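Local coordinates for protein putative oxidoreductase (Klebsiella pneumoniae subsp. pneumoniae MGH 78578, PDB 3E82) that probably acts as an NAD(P)-dependent oxidoreductase of the Gfo/Idh/MocA family, its physiological substrate being unknown, at residues Val123-Arg128 with Val321-Val326; Leu102-Ala107 with Ala325-Leu330; Pro182-Gln187 with Ser238-Val243; Gly135-Ile140 with Leu189-Leu194. All blocks are in the same frame, centred on the assembly; numbering follows the deposited sequence.

Contact 1: residues Val123-Arg128 with Val321-Val326; sequences VFHNRR and VEALAV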
# COMPACT_ATOMS: atom_id res chain seq x y z
N VAL B 123 -3.12 -25.72 -14.03
CA VAL B 123 -1.89 -24.97 -13.86
C VAL B 123 -1.54 -25.04 -12.37
O VAL B 123 -2.43 -24.98 -11.52
CB VAL B 123 -2.05 -23.50 -14.30
CG1 VAL B 123 -0.74 -22.74 -14.09
CG2 VAL B 123 -2.48 -23.44 -15.77
N PHE B 124 -0.25 -25.15 -12.07
CA PHE B 124 0.22 -25.30 -10.69
C PHE B 124 0.11 -24.06 -9.80
O PHE B 124 1.12 -23.50 -9.37
CB PHE B 124 1.67 -25.82 -10.70
CG PHE B 124 2.13 -26.40 -9.37
CD1 PHE B 124 1.42 -27.42 -8.74
CD2 PHE B 124 3.32 -25.95 -8.79
CE1 PHE B 124 1.89 -27.99 -7.53
CE2 PHE B 124 3.80 -26.51 -7.59
CZ PHE B 124 3.08 -27.53 -6.96
N HIS B 125 -1.12 -23.62 -9.53
CA HIS B 125 -1.34 -22.49 -8.62
C HIS B 125 -1.45 -23.23 -7.30
O HIS B 125 -2.53 -23.60 -6.84
CB HIS B 125 -2.63 -21.77 -8.97
CG HIS B 125 -2.49 -20.83 -10.13
ND1 HIS B 125 -1.63 -19.75 -10.10
CD2 HIS B 125 -3.11 -20.78 -11.33
CE1 HIS B 125 -1.73 -19.08 -11.24
NE2 HIS B 125 -2.62 -19.69 -12.00
N ASN B 126 -0.29 -23.44 -6.70
CA ASN B 126 -0.14 -24.22 -5.48
C ASN B 126 -0.16 -23.45 -4.17
O ASN B 126 0.19 -24.02 -3.13
CB ASN B 126 1.18 -24.98 -5.58
CG ASN B 126 2.39 -24.06 -5.51
OD1 ASN B 126 2.40 -22.98 -6.09
ND2 ASN B 126 3.43 -24.50 -4.81
N ARG B 127 -0.60 -22.20 -4.18
CA ARG B 127 -0.58 -21.43 -2.94
C ARG B 127 -1.94 -21.24 -2.27
O ARG B 127 -2.06 -20.48 -1.30
CB ARG B 127 0.08 -20.07 -3.20
CG ARG B 127 1.39 -20.14 -4.02
CD ARG B 127 2.49 -20.93 -3.31
NE ARG B 127 2.87 -20.34 -2.03
CZ ARG B 127 3.72 -19.33 -1.88
NH1 ARG B 127 4.30 -18.78 -2.94
NH2 ARG B 127 3.96 -18.84 -0.67
N ARG B 128 -2.95 -21.94 -2.77
CA ARG B 128 -4.31 -21.84 -2.23
C ARG B 128 -4.47 -22.60 -0.92
O ARG B 128 -5.52 -22.52 -0.27
CB ARG B 128 -5.31 -22.39 -3.24
CG ARG B 128 -5.27 -21.67 -4.58
CD ARG B 128 -6.26 -22.27 -5.57
NE ARG B 128 -6.29 -21.48 -6.79
CZ ARG B 128 -7.23 -21.56 -7.73
NH1 ARG B 128 -8.24 -22.42 -7.60
NH2 ARG B 128 -7.16 -20.78 -8.80
N VAL B 321 -9.14 -21.68 -16.98
CA VAL B 321 -9.67 -20.33 -17.10
C VAL B 321 -9.28 -19.46 -15.89
O VAL B 321 -9.19 -18.23 -16.00
CB VAL B 321 -11.21 -20.35 -17.26
CG1 VAL B 321 -11.88 -20.81 -15.98
CG2 VAL B 321 -11.69 -18.97 -17.67
N GLU B 322 -9.04 -20.10 -14.75
CA GLU B 322 -8.65 -19.36 -13.56
C GLU B 322 -7.21 -18.92 -13.70
O GLU B 322 -6.81 -17.89 -13.16
CB GLU B 322 -8.83 -20.20 -12.30
CG GLU B 322 -10.27 -20.66 -12.10
CD GLU B 322 -10.53 -21.23 -10.72
OE1 GLU B 322 -9.58 -21.66 -10.04
OE2 GLU B 322 -11.71 -21.25 -10.32
N ALA B 323 -6.41 -19.70 -14.42
CA ALA B 323 -5.02 -19.35 -14.65
C ALA B 323 -5.01 -18.22 -15.68
O ALA B 323 -4.17 -17.32 -15.63
CB ALA B 323 -4.23 -20.55 -15.17
N LEU B 324 -5.96 -18.27 -16.61
CA LEU B 324 -6.09 -17.23 -17.64
C LEU B 324 -6.44 -15.89 -16.97
O LEU B 324 -5.96 -14.83 -17.39
CB LEU B 324 -7.19 -17.62 -18.63
CG LEU B 324 -7.42 -16.69 -19.83
CD1 LEU B 324 -6.28 -16.83 -20.83
CD2 LEU B 324 -8.75 -17.04 -20.52
N ALA B 325 -7.28 -15.95 -15.94
CA ALA B 325 -7.69 -14.75 -15.20
C ALA B 325 -6.48 -14.10 -14.53
O ALA B 325 -6.33 -12.89 -14.56
CB ALA B 325 -8.74 -15.12 -14.16
N VAL B 326 -5.61 -14.92 -13.93
CA VAL B 326 -4.40 -14.41 -13.28
C VAL B 326 -3.54 -13.71 -14.32
O VAL B 326 -3.03 -12.62 -14.09
CB VAL B 326 -3.59 -15.56 -12.64
CG1 VAL B 326 -2.19 -15.06 -12.24
CG2 VAL B 326 -4.33 -16.11 -11.44
O HOH W 1 -1.67 -18.45 -14.42
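Val123, the last residue of strand 121-123 at the edge of the parallel Rossmann sheet, opens the contact by pressing its CG2 methyl on CB of Ala323. At 3.4 Å, Val123 CG2 and Ala323 CB are closer than two methyl groups normally pack. The loop then runs through two inverse gamma turns, centred on Phe124 and His125. The His125 ring turns an edge to Ala323: its NE2 lies 3.6 Å from Ala323 CA, with Ala323 CB also in the ring plane. His125 CE1 makes a plain contact of 4.0 Å with Val326 CG2. A water joins His125 NE2 (2.9 Å) to Ala323 O, to which it donates. Further on, the side chain of Arg128, extended from CG to NE, carries its guanidinium to Glu322. NH1 and NH2 of Arg128 both grip OE1 of Glu322 end-on, each at 2.9 Å, with that oxygen almost in the guanidinium plane and the carboxylate turned 41° from it. Arg128 NE makes a second salt bridge, to Asp186 of helix 176-192. One arginine thus spans two carboxylates on separate helices, which probably lowers the cost of burying these charges and ties the loop to both helices.

Contact 2: residues Leu102-Ala107 with Ala325-Leu330; sequences LDMQEA and AVMAVL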
# COMPACT_ATOMS: atom_id res chain seq x y z
N LEU B 102 3.09 -18.30 -22.49
CA LEU B 102 3.79 -17.02 -22.51
C LEU B 102 2.87 -15.87 -22.90
O LEU B 102 3.17 -14.71 -22.62
CB LEU B 102 5.01 -17.10 -23.44
CG LEU B 102 6.04 -18.13 -22.96
CD1 LEU B 102 7.27 -18.08 -23.85
CD2 LEU B 102 6.43 -17.84 -21.51
N ASP B 103 1.74 -16.18 -23.55
CA ASP B 103 0.77 -15.15 -23.90
C ASP B 103 -0.63 -15.70 -23.79
O ASP B 103 -0.83 -16.91 -23.76
CB ASP B 103 1.02 -14.56 -25.31
CG ASP B 103 0.72 -15.53 -26.44
OD1 ASP B 103 -0.04 -16.50 -26.25
OD2 ASP B 103 1.24 -15.29 -27.56
N MSE B 104 -1.62 -14.81 -23.73
CA MSE B 104 -2.99 -15.25 -23.56
C MSE B 104 -3.65 -16.01 -24.70
O MSE B 104 -4.47 -16.90 -24.45
CB MSE B 104 -3.85 -14.06 -23.14
CG MSE B 104 -3.46 -13.56 -21.76
SE MSE B 104 -4.60 -12.16 -21.13
CE MSE B 104 -6.15 -13.24 -20.65
N GLN B 105 -3.31 -15.71 -25.95
CA GLN B 105 -3.95 -16.45 -27.02
C GLN B 105 -3.58 -17.94 -26.95
O GLN B 105 -4.44 -18.79 -27.14
CB GLN B 105 -3.62 -15.86 -28.41
CG GLN B 105 -2.27 -16.20 -29.01
CD GLN B 105 -2.23 -15.97 -30.53
OE1 GLN B 105 -2.61 -14.90 -31.02
NE2 GLN B 105 -1.76 -16.97 -31.27
N GLU B 106 -2.33 -18.27 -26.65
CA GLU B 106 -1.94 -19.67 -26.56
C GLU B 106 -2.64 -20.32 -25.36
O GLU B 106 -3.03 -21.49 -25.42
CB GLU B 106 -0.43 -19.84 -26.44
CG GLU B 106 0.34 -19.20 -27.59
CD GLU B 106 1.49 -20.06 -28.10
OE1 GLU B 106 2.14 -20.75 -27.28
OE2 GLU B 106 1.74 -20.04 -29.33
N ALA B 107 -2.80 -19.57 -24.27
CA ALA B 107 -3.49 -20.11 -23.11
C ALA B 107 -4.91 -20.48 -23.56
O ALA B 107 -5.40 -21.57 -23.29
CB ALA B 107 -3.54 -19.08 -21.99
N ALA B 325 -7.28 -15.95 -15.94
CA ALA B 325 -7.69 -14.75 -15.20
C ALA B 325 -6.48 -14.10 -14.53
O ALA B 325 -6.33 -12.89 -14.56
CB ALA B 325 -8.74 -15.12 -14.16
N VAL B 326 -5.61 -14.92 -13.93
CA VAL B 326 -4.40 -14.41 -13.28
C VAL B 326 -3.54 -13.71 -14.32
O VAL B 326 -3.03 -12.62 -14.09
CB VAL B 326 -3.59 -15.56 -12.64
CG1 VAL B 326 -2.19 -15.06 -12.24
CG2 VAL B 326 -4.33 -16.11 -11.44
N MSE B 327 -3.40 -14.35 -15.49
CA MSE B 327 -2.60 -13.77 -16.56
C MSE B 327 -3.18 -12.43 -16.98
O MSE B 327 -2.44 -11.48 -17.24
CB MSE B 327 -2.55 -14.72 -17.76
CG MSE B 327 -1.70 -15.97 -17.54
SE MSE B 327 -1.58 -17.06 -19.17
CE MSE B 327 -0.86 -15.69 -20.35
N ALA B 328 -4.50 -12.34 -17.03
CA ALA B 328 -5.16 -11.10 -17.43
C ALA B 328 -4.82 -9.97 -16.47
O ALA B 328 -4.50 -8.85 -16.89
CB ALA B 328 -6.66 -11.31 -17.48
N VAL B 329 -4.89 -10.26 -15.17
CA VAL B 329 -4.58 -9.25 -14.15
C VAL B 329 -3.09 -8.90 -14.22
O VAL B 329 -2.71 -7.73 -14.16
CB VAL B 329 -4.90 -9.80 -12.73
CG1 VAL B 329 -4.43 -8.80 -11.67
CG2 VAL B 329 -6.40 -10.07 -12.61
N LEU B 330 -2.27 -9.93 -14.36
CA LEU B 330 -0.83 -9.75 -14.44
C LEU B 330 -0.49 -8.76 -15.56
O LEU B 330 0.24 -7.80 -15.34
CB LEU B 330 -0.17 -11.11 -14.70
CG LEU B 330 1.29 -11.24 -14.28
CD1 LEU B 330 1.37 -11.26 -12.76
CD2 LEU B 330 1.89 -12.53 -14.87
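Helix-to-helix packing between the Rossmann fold and the C-terminal alpha/beta domain is illustrated here by two selenomethionines, Met104 and Met327, whose side chains run antiparallel alongside one another. Met104 stands in the first turn of helix 104-116, the helix between the fifth and sixth strands of the parallel sheet, and Met327 projects from helix 320-339. Each chain leaves its backbone with CG anti to the carbonyl carbon and is bent at its last torsion, chi3 being 76° in Met104 and 56° in Met327. The terminal methyl CE of Met327 settles at the N-cap junction of the other helix, 3.4 Å from Asp103 C and 3.6 Å from Met104 N, and it also touches CG of Met104. That helix start is secured by Asp103 at the N-cap: its OD1 accepts from Glu106 N at 2.9 Å in a nearly straight bond of 166°. In return Met104 reaches across to Ala328, its SE lying 3.9 Å from Ala328 CA. Leu324, one turn earlier than Met327 on helix 320-339, packs on both Met104 and Ala107 and continues the apolar seam. SE of Met327 rests 4.0 Å from Ala107 CB, while Met104 CE meets Ala328 CB at 3.7 Å.

Contact 3: residues Pro182-Gln187 with Ser238-Val243; sequences PHLIDQ and SSRFTV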
# COMPACT_ATOMS: atom_id res chain seq x y z
N PRO B 182 1.80 -13.71 -9.53
CA PRO B 182 0.80 -14.78 -9.72
C PRO B 182 0.10 -15.36 -8.49
O PRO B 182 -1.12 -15.44 -8.48
CB PRO B 182 1.58 -15.82 -10.52
CG PRO B 182 2.43 -14.96 -11.40
CD PRO B 182 2.96 -13.93 -10.42
N HIS B 183 0.84 -15.77 -7.46
CA HIS B 183 0.17 -16.35 -6.30
C HIS B 183 -0.59 -15.30 -5.49
O HIS B 183 -1.63 -15.59 -4.89
CB HIS B 183 1.15 -17.11 -5.40
CG HIS B 183 1.98 -16.24 -4.52
ND1 HIS B 183 3.00 -15.44 -5.00
CD2 HIS B 183 1.95 -16.03 -3.18
CE1 HIS B 183 3.55 -14.79 -3.99
NE2 HIS B 183 2.93 -15.13 -2.88
N LEU B 184 -0.08 -14.07 -5.50
CA LEU B 184 -0.72 -12.96 -4.80
C LEU B 184 -2.07 -12.69 -5.47
O LEU B 184 -3.09 -12.51 -4.80
CB LEU B 184 0.17 -11.71 -4.89
CG LEU B 184 0.97 -11.27 -3.66
CD1 LEU B 184 1.45 -12.45 -2.86
CD2 LEU B 184 2.13 -10.38 -4.09
N ILE B 185 -2.06 -12.67 -6.80
CA ILE B 185 -3.28 -12.43 -7.57
C ILE B 185 -4.27 -13.59 -7.42
O ILE B 185 -5.44 -13.37 -7.11
CB ILE B 185 -2.97 -12.28 -9.07
CG1 ILE B 185 -2.09 -11.06 -9.31
CG2 ILE B 185 -4.28 -12.17 -9.86
CD1 ILE B 185 -1.44 -11.06 -10.68
N ASP B 186 -3.80 -14.81 -7.63
CA ASP B 186 -4.66 -15.98 -7.55
C ASP B 186 -5.45 -16.05 -6.25
O ASP B 186 -6.64 -16.33 -6.27
CB ASP B 186 -3.83 -17.27 -7.72
CG ASP B 186 -4.69 -18.50 -7.82
OD1 ASP B 186 -5.57 -18.54 -8.70
OD2 ASP B 186 -4.48 -19.44 -7.02
N GLN B 187 -4.78 -15.80 -5.12
CA GLN B 187 -5.44 -15.82 -3.82
C GLN B 187 -6.53 -14.75 -3.76
O GLN B 187 -7.63 -15.01 -3.26
CB GLN B 187 -4.41 -15.59 -2.69
CG GLN B 187 -3.52 -16.79 -2.41
CD GLN B 187 -2.30 -16.47 -1.53
OE1 GLN B 187 -1.95 -15.30 -1.33
NE2 GLN B 187 -1.64 -17.51 -1.04
N SER B 238 7.14 -5.27 7.40
CA SER B 238 5.91 -5.58 6.65
C SER B 238 5.25 -6.88 7.10
O SER B 238 5.87 -7.72 7.76
CB SER B 238 6.21 -5.63 5.16
OG SER B 238 7.17 -6.62 4.88
N SER B 239 3.98 -7.03 6.75
CA SER B 239 3.22 -8.22 7.11
C SER B 239 2.77 -8.94 5.85
O SER B 239 2.44 -8.31 4.85
CB SER B 239 1.99 -7.85 7.93
OG SER B 239 2.34 -7.12 9.09
N ARG B 240 2.75 -10.27 5.92
CA ARG B 240 2.34 -11.12 4.81
C ARG B 240 0.96 -10.71 4.32
O ARG B 240 0.74 -10.59 3.12
CB ARG B 240 2.30 -12.58 5.25
CG ARG B 240 1.77 -13.53 4.19
CD ARG B 240 2.66 -13.56 2.96
NE ARG B 240 2.08 -14.40 1.91
CZ ARG B 240 1.15 -13.99 1.05
NH1 ARG B 240 0.69 -12.74 1.10
NH2 ARG B 240 0.67 -14.83 0.14
N PHE B 241 0.05 -10.52 5.27
CA PHE B 241 -1.33 -10.12 4.99
C PHE B 241 -1.78 -9.07 6.01
O PHE B 241 -1.42 -9.14 7.19
CB PHE B 241 -2.30 -11.30 5.12
CG PHE B 241 -2.26 -12.27 3.96
CD1 PHE B 241 -2.80 -11.92 2.73
CD2 PHE B 241 -1.73 -13.55 4.13
CE1 PHE B 241 -2.82 -12.84 1.66
CE2 PHE B 241 -1.74 -14.47 3.07
CZ PHE B 241 -2.29 -14.11 1.84
N THR B 242 -2.58 -8.12 5.55
CA THR B 242 -3.15 -7.07 6.38
C THR B 242 -4.55 -6.88 5.80
O THR B 242 -4.69 -6.52 4.64
CB THR B 242 -2.37 -5.74 6.27
OG1 THR B 242 -1.05 -5.91 6.80
CG2 THR B 242 -3.09 -4.65 7.05
N VAL B 243 -5.58 -7.15 6.60
CA VAL B 243 -6.95 -7.01 6.13
C VAL B 243 -7.80 -6.22 7.10
O VAL B 243 -7.87 -6.54 8.28
CB VAL B 243 -7.60 -8.40 5.92
CG1 VAL B 243 -9.00 -8.25 5.31
CG2 VAL B 243 -6.72 -9.25 5.03
O HOH W 2 0.64 -17.73 0.80
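Arg240 NH2 is held by two acceptors, the side-chain oxygen of Gln187 and a water. The bond from Arg240 NH2 to Gln187 OE1 is 3.0 Å long and bent, with an N-H...O angle of 137°. It arrives in the carbonyl plane on a lone pair of OE1, although that oxygen stands 21° out of the guanidinium plane. Amide and guanidinium meet tip to tip, their planes not far from parallel. The water accepts from both Arg240 NH2 and Gln187 NE2, bridging the two groups beside the direct bond. Gln187 NE2 has a further acceptor in Arg127 O, and Arg240 NH1 donates to Ser153 OG on strand 148-156, so both side chains are anchored beyond their mutual bond.

The arginine sits where the mixed sheet of the C-terminal domain is irregular, at a classic beta bulge in which Arg240 and Phe241 share Lys252 as their partner on the neighbouring strand. Phe241 CE2 lies 3.5 Å above the centre of the Arg240 guanidinium, while Arg240 NH1 lies over the rim of the phenyl face. The same phenyl ring turns an edge to the helix, Phe241 CZ lying 3.4 Å from Gln187 OE1, so one amide oxygen receives both an N-H and an aromatic edge.

From the helix, His183 also approaches, its ring meeting the guanidinium tip to tip with the planes 81° apart. Its CD2 comes to 3.8 Å from Arg240 NH2, and CD1 of Leu184 lies at 3.9 Å from that same Arg240 NH2.

Contact 4: residues Gly135-Ile140 with Leu189-Leu194; sequences GIRQVI and LQLFGL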
# COMPACT_ATOMS: atom_id res chain seq x y z
N GLY B 135 -5.52 -19.16 6.84
CA GLY B 135 -5.85 -18.47 8.08
C GLY B 135 -6.65 -17.20 7.81
O GLY B 135 -7.70 -16.98 8.40
N ILE B 136 -6.14 -16.35 6.92
CA ILE B 136 -6.80 -15.11 6.56
C ILE B 136 -8.19 -15.37 6.00
O ILE B 136 -9.16 -14.67 6.33
CB ILE B 136 -5.99 -14.32 5.50
CG1 ILE B 136 -4.72 -13.75 6.14
CG2 ILE B 136 -6.85 -13.23 4.87
CD1 ILE B 136 -4.98 -12.92 7.40
N ARG B 137 -8.30 -16.37 5.13
CA ARG B 137 -9.58 -16.72 4.54
C ARG B 137 -10.56 -17.10 5.64
O ARG B 137 -11.73 -16.73 5.60
CB ARG B 137 -9.43 -17.88 3.56
CG ARG B 137 -10.70 -18.20 2.76
CD ARG B 137 -10.53 -19.46 1.92
NE ARG B 137 -11.75 -19.81 1.19
CZ ARG B 137 -12.04 -19.38 -0.04
NH1 ARG B 137 -11.20 -18.60 -0.70
NH2 ARG B 137 -13.19 -19.73 -0.61
N GLN B 138 -10.07 -17.86 6.61
CA GLN B 138 -10.88 -18.31 7.73
C GLN B 138 -11.45 -17.15 8.53
O GLN B 138 -12.63 -17.13 8.84
CB GLN B 138 -10.05 -19.21 8.64
CG GLN B 138 -10.77 -19.66 9.90
CD GLN B 138 -9.86 -20.44 10.84
OE1 GLN B 138 -8.81 -19.94 11.28
NE2 GLN B 138 -10.26 -21.67 11.15
N VAL B 139 -10.60 -16.18 8.86
CA VAL B 139 -11.07 -15.02 9.63
C VAL B 139 -12.12 -14.23 8.84
O VAL B 139 -13.14 -13.84 9.39
CB VAL B 139 -9.90 -14.09 10.01
CG1 VAL B 139 -10.44 -12.87 10.76
CG2 VAL B 139 -8.90 -14.86 10.89
N ILE B 140 -11.86 -14.01 7.55
CA ILE B 140 -12.81 -13.28 6.72
C ILE B 140 -14.17 -13.99 6.65
O ILE B 140 -15.21 -13.37 6.88
CB ILE B 140 -12.30 -13.12 5.27
CG1 ILE B 140 -11.03 -12.25 5.25
CG2 ILE B 140 -13.40 -12.51 4.39
CD1 ILE B 140 -10.37 -12.13 3.88
N LEU B 189 -8.25 -13.39 -6.31
CA LEU B 189 -9.37 -13.75 -7.17
C LEU B 189 -10.22 -14.84 -6.53
O LEU B 189 -11.45 -14.80 -6.59
CB LEU B 189 -8.85 -14.22 -8.54
CG LEU B 189 -8.02 -13.20 -9.32
CD1 LEU B 189 -7.58 -13.78 -10.66
CD2 LEU B 189 -8.84 -11.94 -9.51
N GLN B 190 -9.56 -15.80 -5.89
CA GLN B 190 -10.28 -16.89 -5.22
C GLN B 190 -11.18 -16.32 -4.13
O GLN B 190 -12.32 -16.76 -3.94
CB GLN B 190 -9.28 -17.88 -4.61
CG GLN B 190 -8.65 -18.86 -5.60
CD GLN B 190 -9.64 -19.92 -6.09
OE1 GLN B 190 -10.22 -19.80 -7.17
NE2 GLN B 190 -9.84 -20.95 -5.28
N LEU B 191 -10.67 -15.32 -3.40
CA LEU B 191 -11.44 -14.70 -2.33
C LEU B 191 -12.53 -13.75 -2.81
O LEU B 191 -13.65 -13.78 -2.29
CB LEU B 191 -10.51 -13.89 -1.40
CG LEU B 191 -9.59 -14.67 -0.45
CD1 LEU B 191 -8.71 -13.70 0.32
CD2 LEU B 191 -10.44 -15.50 0.50
N PHE B 192 -12.22 -12.93 -3.80
CA PHE B 192 -13.17 -11.92 -4.25
C PHE B 192 -13.69 -11.94 -5.67
O PHE B 192 -14.52 -11.10 -6.03
CB PHE B 192 -12.53 -10.55 -4.01
CG PHE B 192 -11.89 -10.40 -2.65
CD1 PHE B 192 -12.68 -10.38 -1.50
CD2 PHE B 192 -10.51 -10.29 -2.52
CE1 PHE B 192 -12.10 -10.25 -0.24
CE2 PHE B 192 -9.92 -10.15 -1.26
CZ PHE B 192 -10.71 -10.13 -0.12
N GLY B 193 -13.24 -12.88 -6.50
CA GLY B 193 -13.69 -12.88 -7.87
C GLY B 193 -12.88 -11.85 -8.65
O GLY B 193 -11.86 -11.36 -8.15
N LEU B 194 -13.32 -11.51 -9.86
CA LEU B 194 -12.60 -10.54 -10.70
C LEU B 194 -12.77 -9.08 -10.30
O LEU B 194 -13.86 -8.64 -9.97
CB LEU B 194 -13.03 -10.68 -12.16
CG LEU B 194 -12.88 -12.03 -12.85
CD1 LEU B 194 -13.41 -11.94 -14.28
CD2 LEU B 194 -11.42 -12.44 -12.83
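Gln190 brings helix 176-192 against Arg137 of helix 131-142, the two helices lying side by side on the mixed beta-sheet of the C-terminal alpha/beta domain. Arg137 NH1 lies 3.9 Å from Gln190 O, near the plane of the guanidinium, a distance that marks proximity and no more. The polar end of Arg137 has its stronger partner in Glu141, one turn further along its own helix, to which NE forms a salt bridge; NH1 adds a weak hydrogen bond to Tyr133 OH.

Leu191 follows and carries most of the packing. The anti first torsion of Arg137 (chi1 -173°) puts its CG beside Leu191 CD2, and the chain, extended from CG to NE, carries NH1 to the same methyl. Leu191 CD2 touches Arg137 CG at 3.5 Å and Arg137 NH1 at 3.4 Å, while the other methyl, CD1, faces Ile140 CD1 at 4.2 Å.

Phe192 is the last helical residue. Its ring is backed on one face by its neighbour, Leu191 CB lying 3.7 Å above the centre of the Phe192 ring, and it meets Phe151 of strand 148-156 edge-to-face. Phe192 CZ approaches Ile140 CD1 to 4.5 Å. That strand also receives Ile140 and Leu191, so the seam between the helices is floored by the sheet. At Gly193 the chain leaves the helix with positive phi, its N still bonded to Leu189 O at 2.6 Å.

How the contacts relate
From the N terminus, the chain runs through most of the Rossmann fold to Leu102-Ala107, which opens the widest loop, closed by contact 2 at Ala325-Leu330. Val123-Arg128 opens contact 1, which ends on the same stretch of helix 320-339, the two contacts sharing Ala325 and Val326; together they tie the Rossmann fold to the C-terminal domain. Contacts 3 and 4 lie within both of these loops and cross each other, their segments alternating in the order 135-140, 182-187, 189-194, 238-243. Both use helix 176-192, joining it to the mixed sheet and to helix 131-142. Leu189 packs on Ala325, linking contact 4 to contacts 1 and 2, and Ile136 packs on Phe241 between contacts 4 and 3.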